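Local structure of putative phosphosugar isomerase (Silicibacter pomeroyi DSS-3, 3FJ1) at residues Glu229-His234 with Glu321-Glu326; Leu208-Arg213 with Glu222-Phe227; Arg213-Ala218 with Thr307-Leu312; Lys154-Ser159 with Ser311-Phe316. The protein is a double-SIS-domain protein of unproven function that probably binds phosphosugars and may act as a sugar isomerase or aminotransferase of the GlmS type. One frame throughout, in Å; residues are numbered along the deposited sequence.

All four contacts are buried and largely apolar, with no hydrogen bond across them. Contacts 1, 3 and 4 share helix 308-326: contact 1 takes its C-terminal end, contact 3 its first turn and contact 4 the part that follows, overlapping at Ser-311 and Leu-312. Contacts 1 and 3 join the two ends of helix 217-231, or the turns next to them, to helix 308-326 at places about 21 Å apart, centre to centre; contact 2 uses the helix between. Contact 4 joins the two SIS domains near the chain's centre; contact 1 lies farthest out. Chemistry follows place: sulfur and ring edge in contact 1, ring face and small side chains in contact 2, proline in contact 3, branched aliphatics and a phenyl ring in contact 4.

Contact 1 (Glu229-His234 with Glu321-Glu326); sequences ETCQLH and EAFASE
Cys-231 and Leu-233 both reach the edge of the Phe-323 ring, close to its plane, and this is the tight part of the contact. The sulfur SG of Cys-231 lies 3.9 Å from CD2 of Phe-323, a sulfur-aromatic approach 81° off the ring normal. Next along the same edge, CD1 of Leu-233 comes to 3.8 Å from CE2 of Phe-323. The ring extends to meet them because its CG stands anti to the backbone N (chi1 174°). The sulfur also rests on the methyl of Ala-324, with SG to CB at 4.2 Å.

Away from the ring, each segment turns an exposed polar residue outward and bonds it within itself. Gln-232, with positive phi just past the helix end, folds its amide back so that NE2 donates to Glu-229 O at 3.1 Å, from above the carbonyl plane. The same NE2 bonds to Pro-247 O of the second subunit. On the partner helix, Ser-325 turns OG back onto Glu-321 O.

The contact thus ties the C-terminal end of helix 217-231, and the turn leading into strand 235-239, to the last turns of helix 308-326. Helix 196-204 packs on Phe-323 through Ile-202 and Arg-199, and Met-9 of helix 8-41 touches Thr-230 and Glu-321.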
loop_
_atom_site.group_PDB
_atom_site.type_symbol
_atom_site.label_atom_id
_atom_site.label_comp_id
_atom_site.label_asym_id
_atom_site.label_seq_id
_atom_site.Cartn_x
_atom_site.Cartn_y
_atom_site.Cartn_z
ATOM N N GLU A 229 5.688 15.372 6.385
ATOM C CA GLU A 229 7.001 15.780 5.936
ATOM C C GLU A 229 7.258 17.250 6.236
ATOM O O GLU A 229 8.314 17.636 6.750
ATOM C CB GLU A 229 7.044 15.638 4.417
ATOM C CG GLU A 229 8.430 15.610 3.788
ATOM C CD GLU A 229 8.817 14.181 3.375
ATOM O OE1 GLU A 229 8.225 13.627 2.377
ATOM O OE2 GLU A 229 9.695 13.620 4.053
ATOM N N THR A 230 6.285 18.077 5.881
ATOM C CA THR A 230 6.467 19.537 5.951
ATOM C C THR A 230 6.118 20.158 7.312
ATOM O O THR A 230 6.773 21.118 7.735
ATOM C CB THR A 230 5.699 20.241 4.810
ATOM O OG1 THR A 230 4.297 20.035 4.954
ATOM C CG2 THR A 230 6.190 19.766 3.416
ATOM N N CYS A 231 5.141 19.604 8.019
ATOM C CA CYS A 231 4.690 20.199 9.276
ATOM C C CYS A 231 5.075 19.424 10.517
ATOM O O CYS A 231 4.883 19.918 11.618
ATOM C CB CYS A 231 3.175 20.369 9.254
ATOM S SG CYS A 231 2.639 21.486 7.969
ATOM N N GLN A 232 5.568 18.200 10.339
ATOM C CA GLN A 232 5.925 17.341 11.469
ATOM C C GLN A 232 4.730 17.136 12.403
ATOM O O GLN A 232 4.864 17.161 13.633
ATOM C CB GLN A 232 7.163 17.893 12.196
ATOM C CG GLN A 232 8.399 17.973 11.294
ATOM C CD GLN A 232 8.881 16.582 10.826
ATOM O OE1 GLN A 232 9.153 15.690 11.647
ATOM N NE2 GLN A 232 9.005 16.400 9.503
ATOM N N LEU A 233 3.548 16.966 11.800
ATOM C CA LEU A 233 2.316 16.669 12.503
ATOM C C LEU A 233 1.786 15.400 11.868
ATOM O O LEU A 233 2.071 15.127 10.710
ATOM C CB LEU A 233 1.294 17.806 12.376
ATOM C CG LEU A 233 1.631 19.127 13.081
ATOM C CD1 LEU A 233 0.681 20.193 12.592
ATOM C CD2 LEU A 233 1.567 18.995 14.602
ATOM N N HIS A 234 0.991 14.654 12.616
ATOM C CA HIS A 234 0.520 13.372 12.157
ATOM C C HIS A 234 -0.619 13.513 11.158
ATOM O O HIS A 234 -1.469 14.391 11.307
ATOM C CB HIS A 234 0.048 12.536 13.351
ATOM C CG HIS A 234 -0.348 11.142 12.980
ATOM N ND1 HIS A 234 0.521 10.268 12.356
ATOM C CD2 HIS A 234 -1.514 10.473 13.144
ATOM C CE1 HIS A 234 -0.098 9.117 12.154
ATOM N NE2 HIS A 234 -1.336 9.217 12.616
ATOM N N GLU A 321 1.331 24.951 2.954
ATOM C CA GLU A 321 2.364 25.992 3.023
ATOM C C GLU A 321 1.840 27.190 3.826
ATOM O O GLU A 321 2.574 27.761 4.645
ATOM C CB GLU A 321 2.823 26.392 1.625
ATOM C CG GLU A 321 4.058 27.285 1.600
ATOM C CD GLU A 321 3.816 28.735 1.973
ATOM O OE1 GLU A 321 2.702 29.303 1.720
ATOM O OE2 GLU A 321 4.797 29.341 2.490
ATOM N N ALA A 322 0.592 27.599 3.582
ATOM C CA ALA A 322 0.020 28.730 4.301
ATOM C C ALA A 322 -0.082 28.394 5.798
ATOM O O ALA A 322 0.168 29.240 6.641
ATOM C CB ALA A 322 -1.350 29.095 3.739
ATOM N N PHE A 323 -0.508 27.173 6.107
ATOM C CA PHE A 323 -0.643 26.708 7.488
ATOM C C PHE A 323 0.686 26.803 8.225
ATOM O O PHE A 323 0.772 27.320 9.366
ATOM C CB PHE A 323 -1.127 25.259 7.499
ATOM C CG PHE A 323 -1.168 24.661 8.861
ATOM C CD1 PHE A 323 -2.186 24.976 9.739
ATOM C CD2 PHE A 323 -0.167 23.804 9.292
ATOM C CE1 PHE A 323 -2.211 24.428 11.044
ATOM C CE2 PHE A 323 -0.197 23.261 10.613
ATOM C CZ PHE A 323 -1.217 23.569 11.453
ATOM N N ALA A 324 1.735 26.301 7.587
ATOM C CA ALA A 324 3.040 26.289 8.210
ATOM C C ALA A 324 3.632 27.690 8.348
ATOM O O ALA A 324 4.111 28.053 9.437
ATOM C CB ALA A 324 4.019 25.368 7.427
ATOM N N SER A 325 3.586 28.477 7.274
ATOM C CA SER A 325 4.227 29.799 7.295
ATOM C C SER A 325 3.564 30.753 8.303
ATOM O O SER A 325 4.254 31.474 9.020
ATOM C CB SER A 325 4.335 30.422 5.896
ATOM O OG SER A 325 3.084 30.471 5.227
ATOM N N GLU A 326 2.248 30.727 8.409
ATOM C CA GLU A 326 1.584 31.603 9.363
ATOM C C GLU A 326 1.785 31.136 10.822
ATOM O O GLU A 326 1.495 31.891 11.742
ATOM C CB GLU A 326 0.105 31.777 9.010
ATOM C CG GLU A 326 -0.763 30.589 9.301
ATOM C CD GLU A 326 -2.111 30.672 8.598
ATOM O OE1 GLU A 326 -2.393 31.717 7.956
ATOM O OE2 GLU A 326 -2.899 29.713 8.725
#

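Contact 2 (Leu208-Arg213 with Glu222-Phe227); sequences LFTLGR and EAALKF
The ring of Phe-227 carries Leu-208 on one face: CB of the leucine stands 4.1 Å above the ring plane, displaced toward the rim, with CE2 as its nearest ring atom. CD2 of Leu-208 comes to 4.2 Å from CD1 of Phe-227, so the leucine spans the ring obliquely from one side to the other. Both side chains leave their backbones with CG anti to N (177° for Leu-208, -178° for Phe-227), which stretches them across the gap between strand and helix. Ala-235 and Leu-233 also pack on the ring.

About a turn earlier in the helix the surface is small: Ala-223 and Ala-224 meet Thr-210 of the strand. The threonine methyl CG2 touches CB of Ala-223 at 4.1 Å, while OG1 lies 3.8 Å from CB of Ala-224. That buried hydroxyl is hydrogen-bonded to Ser-220 O, so a polar atom is satisfied by the helix on which its methyl packs. The small alanines accompany a separation of 8.4 Å between the axes, which run nearly antiparallel at 158°.

On another side of the helix, Lys-226 NZ makes a 2.6 Å salt bridge to the syn lone pair of Glu-222 OE2, which also bonds to Tyr-317 OH. Strand 208-212 and helix 217-231 form the first two elements of a beta-alpha-beta unit completed by strand 235-239. Beside them, helix 308-326 sets Phe-316 against Leu-208 and Ala-223.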
loop_
_atom_site.group_PDB
_atom_site.type_symbol
_atom_site.label_atom_id
_atom_site.label_comp_id
_atom_site.label_asym_id
_atom_site.label_seq_id
_atom_site.Cartn_x
_atom_site.Cartn_y
_atom_site.Cartn_z
ATOM N N LEU A 208 -4.363 15.300 10.994
ATOM C CA LEU A 208 -5.248 15.342 9.848
ATOM C C LEU A 208 -5.556 13.977 9.287
ATOM O O LEU A 208 -4.664 13.163 9.141
ATOM C CB LEU A 208 -4.591 16.182 8.762
ATOM C CG LEU A 208 -5.318 16.298 7.417
ATOM C CD1 LEU A 208 -6.601 17.127 7.598
ATOM C CD2 LEU A 208 -4.399 16.866 6.342
ATOM N N PHE A 209 -6.834 13.741 8.956
ATOM C CA PHE A 209 -7.230 12.564 8.218
ATOM C C PHE A 209 -7.596 12.964 6.787
ATOM O O PHE A 209 -8.316 13.928 6.568
ATOM C CB PHE A 209 -8.401 11.834 8.880
ATOM C CG PHE A 209 -8.089 11.334 10.258
ATOM C CD1 PHE A 209 -7.176 10.318 10.431
ATOM C CD2 PHE A 209 -8.733 11.861 11.367
ATOM C CE1 PHE A 209 -6.889 9.825 11.701
ATOM C CE2 PHE A 209 -8.451 11.396 12.640
ATOM C CZ PHE A 209 -7.518 10.368 12.804
ATOM N N THR A 210 -6.989 12.298 5.819
ATOM C CA THR A 210 -7.334 12.503 4.404
ATOM C C THR A 210 -8.079 11.270 3.880
ATOM O O THR A 210 -7.824 10.141 4.316
ATOM C CB THR A 210 -6.086 12.798 3.560
ATOM O OG1 THR A 210 -5.166 11.700 3.663
ATOM C CG2 THR A 210 -5.428 14.108 4.067
ATOM N N LEU A 211 -9.024 11.511 2.978
ATOM C CA LEU A 211 -9.790 10.460 2.349
ATOM C C LEU A 211 -9.730 10.582 0.837
ATOM O O LEU A 211 -9.598 11.668 0.268
ATOM C CB LEU A 211 -11.269 10.506 2.769
ATOM C CG LEU A 211 -11.628 10.529 4.253
ATOM C CD1 LEU A 211 -13.198 10.554 4.406
ATOM C CD2 LEU A 211 -11.034 9.365 4.985
ATOM N N GLY A 212 -9.855 9.435 0.192
ATOM C CA GLY A 212 -9.952 9.353 -1.250
ATOM C C GLY A 212 -10.812 8.138 -1.585
ATOM O O GLY A 212 -11.105 7.329 -0.728
ATOM N N ARG A 213 -11.240 8.046 -2.826
ATOM C CA ARG A 213 -12.007 6.901 -3.295
ATOM C C ARG A 213 -11.662 6.716 -4.768
ATOM O O ARG A 213 -11.828 7.629 -5.559
ATOM C CB ARG A 213 -13.506 7.129 -3.071
ATOM C CG ARG A 213 -14.442 5.995 -3.527
ATOM C CD ARG A 213 -14.128 4.674 -2.806
ATOM N NE ARG A 213 -15.181 3.658 -2.970
ATOM C CZ ARG A 213 -14.969 2.353 -2.823
ATOM N NH1 ARG A 213 -13.752 1.898 -2.568
ATOM N NH2 ARG A 213 -15.953 1.483 -2.979
ATOM N N GLU A 222 -0.718 10.892 -0.850
ATOM C CA GLU A 222 0.354 11.905 -1.040
ATOM C C GLU A 222 0.181 13.057 -0.058
ATOM O O GLU A 222 1.150 13.533 0.529
ATOM C CB GLU A 222 0.317 12.417 -2.498
ATOM C CG GLU A 222 1.135 13.698 -2.859
ATOM C CD GLU A 222 2.652 13.590 -2.713
ATOM O OE1 GLU A 222 3.153 12.493 -2.423
ATOM O OE2 GLU A 222 3.355 14.642 -2.885
ATOM N N ALA A 223 -1.062 13.491 0.114
ATOM C CA ALA A 223 -1.392 14.605 1.010
ATOM C C ALA A 223 -0.978 14.289 2.462
ATOM O O ALA A 223 -0.312 15.107 3.118
ATOM C CB ALA A 223 -2.876 14.928 0.915
ATOM N N ALA A 224 -1.333 13.100 2.949
ATOM C CA ALA A 224 -0.932 12.699 4.302
ATOM C C ALA A 224 0.608 12.659 4.429
ATOM O O ALA A 224 1.156 13.153 5.409
ATOM C CB ALA A 224 -1.566 11.388 4.733
ATOM N N LEU A 225 1.289 12.124 3.420
ATOM C CA LEU A 225 2.742 12.061 3.429
ATOM C C LEU A 225 3.358 13.454 3.569
ATOM O O LEU A 225 4.161 13.708 4.482
ATOM C CB LEU A 225 3.267 11.390 2.157
ATOM C CG LEU A 225 4.790 11.406 1.966
ATOM C CD1 LEU A 225 5.469 10.761 3.189
ATOM C CD2 LEU A 225 5.223 10.737 0.666
ATOM N N LYS A 226 2.961 14.357 2.679
ATOM C CA LYS A 226 3.575 15.670 2.637
ATOM C C LYS A 226 3.211 16.559 3.842
ATOM O O LYS A 226 4.021 17.410 4.263
ATOM C CB LYS A 226 3.338 16.362 1.299
ATOM C CG LYS A 226 3.925 15.572 0.108
ATOM C CD LYS A 226 5.443 15.306 0.220
ATOM C CE LYS A 226 6.004 14.439 -0.969
ATOM N NZ LYS A 226 5.876 15.010 -2.334
ATOM N N PHE A 227 2.040 16.330 4.418
ATOM C CA PHE A 227 1.665 17.035 5.641
ATOM C C PHE A 227 2.629 16.653 6.758
ATOM O O PHE A 227 3.128 17.520 7.460
ATOM C CB PHE A 227 0.236 16.691 6.018
ATOM C CG PHE A 227 -0.253 17.397 7.245
ATOM C CD1 PHE A 227 -0.713 18.690 7.176
ATOM C CD2 PHE A 227 -0.267 16.752 8.471
ATOM C CE1 PHE A 227 -1.191 19.330 8.331
ATOM C CE2 PHE A 227 -0.737 17.387 9.607
ATOM C CZ PHE A 227 -1.193 18.675 9.539
#

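Contact 3 (Arg213-Ala218 with Thr307-Leu312); sequences RGTSLA and TDPLSL
Thr-215 meets the ring of Pro-309 through its methyl branch. From CB the side chain divides: OG1 lies beside the backbone N, anti to the carbonyl carbon, and CG2 takes the position anti to N, which carries it to the proline. There the methyl stops 4.1 Å from CG of Pro-309, the outermost ring atom, and the two side chains cross at about a right angle. CG of the same proline also approaches the backbone next door, 4.4 Å from CA of Ser-216. One ring corner therefore faces two consecutive residues of the turn, and it is here that the two backbones are nearest, with CA of Ser-216 and CA of Pro-309 5.7 Å apart.

The polar groups of the turn are bonded partly within it and partly beyond it. The hydroxyl of Ser-216 accepts a nearly straight bond from the backbone of Arg-213, N to OG 3.1 Å at 167°, and is also hydrogen-bonded to Phe-260 O. This ties the turn both to the end of strand 208-212 and to the loop after strand 257-259. The backbone N of Thr-215 bonds to Tyr-84 OH of the second subunit.

The contact brings the turn that leads into helix 217-231 against the first turn of helix 308-326. Helix 53-69 touches both, with Tyr-63 on Thr-215 and Tyr-60 on Ala-218 and Pro-309, while helices 153-171 and 183-191 pack on Leu-310.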
loop_
_atom_site.group_PDB
_atom_site.type_symbol
_atom_site.label_atom_id
_atom_site.label_comp_id
_atom_site.label_asym_id
_atom_site.label_seq_id
_atom_site.Cartn_x
_atom_site.Cartn_y
_atom_site.Cartn_z
ATOM N N ARG A 213 -11.240 8.046 -2.826
ATOM C CA ARG A 213 -12.007 6.901 -3.295
ATOM C C ARG A 213 -11.662 6.716 -4.768
ATOM O O ARG A 213 -11.828 7.629 -5.559
ATOM C CB ARG A 213 -13.506 7.129 -3.071
ATOM C CG ARG A 213 -14.442 5.995 -3.527
ATOM C CD ARG A 213 -14.128 4.674 -2.806
ATOM N NE ARG A 213 -15.181 3.658 -2.970
ATOM C CZ ARG A 213 -14.969 2.353 -2.823
ATOM N NH1 ARG A 213 -13.752 1.898 -2.568
ATOM N NH2 ARG A 213 -15.953 1.483 -2.979
ATOM N N GLY A 214 -11.185 5.526 -5.141
ATOM C CA GLY A 214 -10.695 5.334 -6.500
ATOM C C GLY A 214 -9.423 6.161 -6.742
ATOM O O GLY A 214 -8.543 6.251 -5.885
ATOM N N THR A 215 -9.347 6.798 -7.904
ATOM C CA THR A 215 -8.130 7.521 -8.342
ATOM C C THR A 215 -7.615 8.511 -7.297
ATOM O O THR A 215 -6.384 8.563 -7.029
ATOM C CB THR A 215 -8.347 8.204 -9.701
ATOM O OG1 THR A 215 -8.913 7.263 -10.623
ATOM C CG2 THR A 215 -7.039 8.802 -10.289
ATOM N N SER A 216 -8.535 9.234 -6.639
ATOM C CA SER A 216 -8.148 10.291 -5.710
ATOM C C SER A 216 -7.491 9.751 -4.428
ATOM O O SER A 216 -6.910 10.511 -3.650
ATOM C CB SER A 216 -9.368 11.149 -5.367
ATOM O OG SER A 216 -10.248 10.454 -4.505
ATOM N N LEU A 217 -7.619 8.446 -4.186
ATOM C CA LEU A 217 -6.904 7.844 -3.068
ATOM C C LEU A 217 -5.403 8.062 -3.185
ATOM O O LEU A 217 -4.732 8.187 -2.170
ATOM C CB LEU A 217 -7.199 6.345 -2.934
ATOM C CG LEU A 217 -6.685 5.663 -1.656
ATOM C CD1 LEU A 217 -7.110 6.313 -0.341
ATOM C CD2 LEU A 217 -7.162 4.185 -1.710
ATOM N N ALA A 218 -4.883 8.163 -4.403
ATOM C CA ALA A 218 -3.436 8.366 -4.611
ATOM C C ALA A 218 -3.001 9.737 -4.092
ATOM O O ALA A 218 -1.968 9.862 -3.425
ATOM C CB ALA A 218 -3.065 8.180 -6.117
ATOM N N THR A 307 -7.269 13.888 -14.553
ATOM C CA THR A 307 -6.433 15.042 -14.246
ATOM C C THR A 307 -6.956 15.805 -13.018
ATOM O O THR A 307 -6.212 16.560 -12.401
ATOM C CB THR A 307 -6.298 15.993 -15.487
ATOM O OG1 THR A 307 -7.561 16.082 -16.157
ATOM C CG2 THR A 307 -5.247 15.431 -16.500
ATOM N N ASP A 308 -8.205 15.574 -12.619
ATOM C CA ASP A 308 -8.788 16.291 -11.484
ATOM C C ASP A 308 -7.969 16.220 -10.199
ATOM O O ASP A 308 -7.812 17.225 -9.530
ATOM C CB ASP A 308 -10.241 15.868 -11.206
ATOM C CG ASP A 308 -11.284 16.638 -12.052
ATOM O OD1 ASP A 308 -10.940 17.502 -12.897
ATOM O OD2 ASP A 308 -12.471 16.330 -11.861
ATOM N N PRO A 309 -7.459 15.028 -9.832
ATOM C CA PRO A 309 -6.678 14.951 -8.595
ATOM C C PRO A 309 -5.446 15.860 -8.529
ATOM O O PRO A 309 -5.089 16.282 -7.444
ATOM C CB PRO A 309 -6.317 13.462 -8.498
ATOM C CG PRO A 309 -7.417 12.779 -9.232
ATOM C CD PRO A 309 -7.677 13.689 -10.410
ATOM N N LEU A 310 -4.826 16.168 -9.664
ATOM C CA LEU A 310 -3.669 17.050 -9.672
ATOM C C LEU A 310 -4.050 18.468 -9.232
ATOM O O LEU A 310 -3.296 19.143 -8.506
ATOM C CB LEU A 310 -3.003 17.047 -11.044
ATOM C CG LEU A 310 -2.206 15.783 -11.420
ATOM C CD1 LEU A 310 -1.853 15.893 -12.875
ATOM C CD2 LEU A 310 -0.964 15.570 -10.525
ATOM N N SER A 311 -5.230 18.927 -9.641
ATOM C CA SER A 311 -5.683 20.232 -9.208
ATOM C C SER A 311 -5.882 20.224 -7.658
ATOM O O SER A 311 -5.477 21.142 -6.935
ATOM C CB SER A 311 -6.978 20.580 -9.961
ATOM O OG SER A 311 -7.573 21.742 -9.406
ATOM N N LEU A 312 -6.485 19.161 -7.144
ATOM C CA LEU A 312 -6.759 19.053 -5.706
ATOM C C LEU A 312 -5.484 19.052 -4.858
ATOM O O LEU A 312 -5.421 19.693 -3.832
ATOM C CB LEU A 312 -7.544 17.764 -5.426
ATOM C CG LEU A 312 -8.836 17.535 -6.202
ATOM C CD1 LEU A 312 -9.495 16.227 -5.782
ATOM C CD2 LEU A 312 -9.788 18.736 -5.973
#

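Contact 4 (Lys154-Ser159 with Ser311-Phe316); sequences KTFVTS and SLIVSF
Ile-313 and Val-157 have the most surface buried here, and Phe-156 follows. The gamma-methyl CG2 of Ile-313 is shared by two partners on helix 153-171: it lies 4.1 Å from CE2 of Phe-156 and 4.3 Å from CG2 of Val-157. Its approach to the phenyl ring is oblique, and the isoleucine and phenylalanine side chains cross at about a right angle. The CG1 branch of Ile-313 stands anti to the backbone N (chi1 -159°), leaving CG2 between N and the carbonyl carbon, from where it projects toward these two residues.

Val-157 touches two neighbouring residues of the partner helix through the one methyl CG2. Besides Ile-313, it meets CG2 of Val-314, with CG2 of Val-157 4.0 Å away, methyl to methyl. All four residues are buried, and Leu-187 of helix 183-191 adds to the packing round Val-157.

Phe-156 also reaches beyond this pair of helices, touching Glu-222 of helix 217-231 and Ser-53, His-56 and Val-57 of helix 53-69. Ile-313 likewise touches Glu-222.

The segments run nearly antiparallel, at 172°, with their axes 10.9 Å apart; an aromatic ring and beta-branched side chains fill the space between them. Segment 154-159 lies in the first SIS domain and segment 311-316 in the second. Such an interface of helices between paired SIS domains, each built on a five-stranded parallel sheet, fits the tandem arrangement of the GlmS isomerase family.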
loop_
_atom_site.group_PDB
_atom_site.type_symbol
_atom_site.label_atom_id
_atom_site.label_comp_id
_atom_site.label_asym_id
_atom_site.label_seq_id
_atom_site.Cartn_x
_atom_site.Cartn_y
_atom_site.Cartn_z
ATOM N N LYS A 154 6.723 19.846 -7.279
ATOM C CA LYS A 154 6.872 19.810 -8.719
ATOM C C LYS A 154 7.090 18.383 -9.219
ATOM O O LYS A 154 6.541 17.976 -10.243
ATOM C CB LYS A 154 8.046 20.683 -9.156
ATOM C CG LYS A 154 7.807 22.141 -8.942
ATOM C CD LYS A 154 8.915 23.011 -9.581
ATOM C CE LYS A 154 10.319 22.780 -9.014
ATOM N NZ LYS A 154 11.294 23.643 -9.771
ATOM N N THR A 155 7.955 17.665 -8.518
ATOM C CA THR A 155 8.257 16.285 -8.857
ATOM C C THR A 155 6.986 15.438 -8.846
ATOM O O THR A 155 6.750 14.662 -9.766
ATOM C CB THR A 155 9.320 15.705 -7.905
ATOM O OG1 THR A 155 10.593 16.298 -8.209
ATOM C CG2 THR A 155 9.443 14.189 -8.076
ATOM N N PHE A 156 6.171 15.555 -7.793
ATOM C CA PHE A 156 4.906 14.792 -7.779
ATOM C C PHE A 156 4.003 15.124 -8.990
ATOM O O PHE A 156 3.563 14.230 -9.721
ATOM C CB PHE A 156 4.129 15.018 -6.485
ATOM C CG PHE A 156 2.882 14.194 -6.422
ATOM C CD1 PHE A 156 2.924 12.911 -5.939
ATOM C CD2 PHE A 156 1.695 14.651 -6.976
ATOM C CE1 PHE A 156 1.795 12.122 -5.906
ATOM C CE2 PHE A 156 0.528 13.852 -6.951
ATOM C CZ PHE A 156 0.596 12.565 -6.421
ATOM N N VAL A 157 3.737 16.410 -9.183
ATOM C CA VAL A 157 2.818 16.857 -10.245
ATOM C C VAL A 157 3.317 16.482 -11.619
ATOM O O VAL A 157 2.582 15.859 -12.373
ATOM C CB VAL A 157 2.470 18.361 -10.125
ATOM C CG1 VAL A 157 1.644 18.812 -11.318
ATOM C CG2 VAL A 157 1.706 18.630 -8.802
ATOM N N THR A 158 4.566 16.821 -11.937
ATOM C CA THR A 158 5.136 16.518 -13.254
ATOM C C THR A 158 5.309 15.014 -13.524
ATOM O O THR A 158 5.122 14.571 -14.660
ATOM C CB THR A 158 6.478 17.244 -13.515
ATOM O OG1 THR A 158 7.453 16.866 -12.539
ATOM C CG2 THR A 158 6.286 18.781 -13.528
ATOM N N SER A 159 5.641 14.238 -12.494
ATOM C CA SER A 159 5.715 12.769 -12.641
ATOM C C SER A 159 4.353 12.223 -13.100
ATOM O O SER A 159 4.249 11.412 -14.051
ATOM C CB SER A 159 6.174 12.099 -11.342
ATOM O OG SER A 159 7.556 12.380 -11.050
ATOM N N SER A 311 -5.230 18.927 -9.641
ATOM C CA SER A 311 -5.683 20.232 -9.208
ATOM C C SER A 311 -5.882 20.224 -7.658
ATOM O O SER A 311 -5.477 21.142 -6.935
ATOM C CB SER A 311 -6.978 20.580 -9.961
ATOM O OG SER A 311 -7.573 21.742 -9.406
ATOM N N LEU A 312 -6.485 19.161 -7.144
ATOM C CA LEU A 312 -6.759 19.053 -5.706
ATOM C C LEU A 312 -5.484 19.052 -4.858
ATOM O O LEU A 312 -5.421 19.693 -3.832
ATOM C CB LEU A 312 -7.544 17.764 -5.426
ATOM C CG LEU A 312 -8.836 17.535 -6.202
ATOM C CD1 LEU A 312 -9.495 16.227 -5.782
ATOM C CD2 LEU A 312 -9.788 18.736 -5.973
ATOM N N ILE A 313 -4.467 18.301 -5.292
ATOM C CA ILE A 313 -3.216 18.238 -4.553
ATOM C C ILE A 313 -2.493 19.586 -4.576
ATOM O O ILE A 313 -1.846 19.928 -3.601
ATOM C CB ILE A 313 -2.303 17.071 -4.988
ATOM C CG1 ILE A 313 -1.283 16.731 -3.868
ATOM C CG2 ILE A 313 -1.659 17.315 -6.401
ATOM C CD1 ILE A 313 -1.878 16.106 -2.561
ATOM N N VAL A 314 -2.579 20.332 -5.674
ATOM C CA VAL A 314 -1.962 21.675 -5.724
ATOM C C VAL A 314 -2.637 22.591 -4.669
ATOM O O VAL A 314 -1.945 23.324 -3.917
ATOM C CB VAL A 314 -1.952 22.278 -7.142
ATOM C CG1 VAL A 314 -1.557 23.764 -7.093
ATOM C CG2 VAL A 314 -0.963 21.471 -8.084
ATOM N N SER A 315 -3.961 22.544 -4.600
ATOM C CA SER A 315 -4.680 23.324 -3.583
ATOM C C SER A 315 -4.267 22.879 -2.163
ATOM O O SER A 315 -4.083 23.699 -1.259
ATOM C CB SER A 315 -6.179 23.238 -3.787
ATOM O OG SER A 315 -6.569 23.929 -4.986
ATOM N N PHE A 316 -4.127 21.573 -1.982
ATOM C CA PHE A 316 -3.695 21.049 -0.688
ATOM C C PHE A 316 -2.305 21.569 -0.319
ATOM O O PHE A 316 -2.072 21.969 0.830
ATOM C CB PHE A 316 -3.696 19.511 -0.693
ATOM C CG PHE A 316 -3.156 18.909 0.585
ATOM C CD1 PHE A 316 -3.954 18.774 1.682
ATOM C CD2 PHE A 316 -1.847 18.486 0.679
ATOM C CE1 PHE A 316 -3.450 18.224 2.855
ATOM C CE2 PHE A 316 -1.346 17.958 1.849
ATOM C CZ PHE A 316 -2.135 17.820 2.920
#